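Local coordinates for protein 6-phosphogluconate dehydratase (PDB 2GP4) that probably dehydrates 6-phosphogluconate to 2-keto-3-deoxy-6-phosphogluconate, the iron-sulfur-dependent step of the Entner-Doudoroff pathway, and is captured here without its cluster, at residues 605-610 and 618-623. Sequence-based numbering, arbitrary orientation.
Sequences GVLRSN and ARSTSA
A chi1 of -74° swings CG of Leu607 anti to its carbonyl carbon, while Ser620 sets OG between its own N and carbonyl carbon (chi1 62°); together these turns bring methyl CD2 of Leu607 to 3.6 Å from OG of Ser620. The contact joins the short helix 605-609 to the irregular C-terminal tail of the chain, at the surface of this dehydratase. CB of Ser620 lies 3.8 Å from Leu607 O, an ordinary van der Waals contact that suits a short side chain pointing at the helix. Leucine suits its place because CD2 meets the tail and the side chain also packs on Leu147 of helix 145-160. Glu150 of that helix accepts a hydrogen bond from Ser620 N through OE1. Asn610 meets the tail through its carbonyl O, 3.8 Å from Ser620 CA; Arg619 O is also near, but two acceptors cannot bond. Arg619 starts away from helix 605-609, and its NH2 forms a salt bridge with OE2 of Glu626, with Thr621 O above one guanidinium face, offset toward the rim. Asparagine's short side chain ends in an N-H donor that can fold back along its own segment: ND2 of Asn610 donates to Val606 O at 2.9 Å, nearly straight at 170°.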
loop_
_atom_site.group_PDB
_atom_site.type_symbol
_atom_site.label_atom_id
_atom_site.label_comp_id
_atom_site.label_asym_id
_atom_site.label_seq_id
_atom_site.Cartn_x
_atom_site.Cartn_y
_atom_site.Cartn_z
ATOM N N GLY A 605 13.919 19.409 -3.764
ATOM C CA GLY A 605 13.061 20.362 -4.468
ATOM C C GLY A 605 12.695 19.940 -5.876
ATOM O O GLY A 605 11.556 20.115 -6.303
ATOM N N VAL A 606 13.670 19.371 -6.580
ATOM C CA VAL A 606 13.522 18.951 -7.968
ATOM C C VAL A 606 12.658 17.686 -8.086
ATOM O O VAL A 606 11.842 17.562 -9.012
ATOM C CB VAL A 606 14.926 18.776 -8.617
ATOM C CG1 VAL A 606 14.988 17.600 -9.596
ATOM C CG2 VAL A 606 15.381 20.081 -9.262
ATOM N N LEU A 607 12.835 16.765 -7.142
ATOM C CA LEU A 607 12.030 15.554 -7.095
ATOM C C LEU A 607 10.613 15.843 -6.631
ATOM O O LEU A 607 9.653 15.396 -7.266
ATOM C CB LEU A 607 12.667 14.497 -6.187
ATOM C CG LEU A 607 13.896 13.726 -6.660
ATOM C CD1 LEU A 607 14.215 12.641 -5.641
ATOM C CD2 LEU A 607 13.700 13.120 -8.061
ATOM N N ARG A 608 10.491 16.579 -5.525
ATOM C CA ARG A 608 9.195 16.959 -4.955
ATOM C C ARG A 608 8.337 17.701 -5.982
ATOM O O ARG A 608 7.137 17.459 -6.108
ATOM C CB ARG A 608 9.401 17.844 -3.720
ATOM C CG ARG A 608 8.130 18.169 -2.946
ATOM C CD ARG A 608 8.337 19.308 -1.942
ATOM N NE ARG A 608 9.353 18.985 -0.933
ATOM C CZ ARG A 608 10.573 19.522 -0.884
ATOM N NH1 ARG A 608 10.960 20.428 -1.778
ATOM N NH2 ARG A 608 11.406 19.154 0.077
ATOM N N SER A 609 8.979 18.599 -6.713
ATOM C CA SER A 609 8.312 19.436 -7.691
ATOM C C SER A 609 7.781 18.642 -8.889
ATOM O O SER A 609 6.865 19.099 -9.574
ATOM C CB SER A 609 9.277 20.514 -8.171
ATOM O OG SER A 609 8.598 21.455 -8.951
ATOM N N ASN A 610 8.360 17.465 -9.126
ATOM C CA ASN A 610 7.989 16.598 -10.242
ATOM C C ASN A 610 7.167 15.367 -9.839
ATOM O O ASN A 610 6.895 14.499 -10.662
ATOM C CB ASN A 610 9.242 16.171 -11.015
ATOM C CG ASN A 610 9.714 17.234 -11.995
ATOM O OD1 ASN A 610 9.118 17.421 -13.053
ATOM N ND2 ASN A 610 10.791 17.931 -11.647
ATOM N N ALA A 618 2.207 9.057 -7.364
ATOM C CA ALA A 618 3.118 10.114 -6.891
ATOM C C ALA A 618 4.576 9.836 -7.276
ATOM O O ALA A 618 5.486 9.863 -6.432
ATOM C CB ALA A 618 2.968 10.335 -5.387
ATOM N N ARG A 619 4.774 9.562 -8.563
ATOM C CA ARG A 619 6.077 9.214 -9.123
ATOM C C ARG A 619 6.841 10.474 -9.484
ATOM O O ARG A 619 6.241 11.484 -9.840
ATOM C CB ARG A 619 5.916 8.392 -10.408
ATOM C CG ARG A 619 5.095 7.110 -10.307
ATOM C CD ARG A 619 5.184 6.312 -11.610
ATOM N NE ARG A 619 4.646 7.060 -12.749
ATOM C CZ ARG A 619 5.145 7.029 -13.983
ATOM N NH1 ARG A 619 6.212 6.293 -14.263
ATOM N NH2 ARG A 619 4.578 7.745 -14.940
ATOM N N SER A 620 8.166 10.405 -9.393
ATOM C CA SER A 620 9.038 11.396 -10.012
ATOM C C SER A 620 9.805 10.706 -11.140
ATOM O O SER A 620 10.412 11.358 -11.991
ATOM C CB SER A 620 10.004 12.003 -8.989
ATOM O OG SER A 620 10.852 11.006 -8.437
ATOM N N THR A 621 9.758 9.378 -11.138
ATOM C CA THR A 621 10.495 8.575 -12.112
ATOM C C THR A 621 9.689 8.344 -13.388
ATOM O O THR A 621 8.488 8.627 -13.441
ATOM C CB THR A 621 10.915 7.208 -11.523
ATOM O OG1 THR A 621 9.755 6.512 -11.046
ATOM C CG2 THR A 621 11.901 7.387 -10.374
ATOM N N SER A 622 10.376 7.853 -14.416
ATOM C CA SER A 622 9.747 7.417 -15.654
ATOM C C SER A 622 9.837 5.907 -15.778
ATOM O O SER A 622 10.748 5.286 -15.229
ATOM C CB SER A 622 10.428 8.059 -16.855
ATOM O OG SER A 622 10.197 9.448 -16.865
ATOM N N ALA A 623 8.874 5.330 -16.493
ATOM C CA ALA A 623 8.868 3.910 -16.813
ATOM C C ALA A 623 9.601 3.696 -18.132
ATOM O O ALA A 623 9.670 4.611 -18.959
ATOM C CB ALA A 623 7.441 3.408 -16.915
#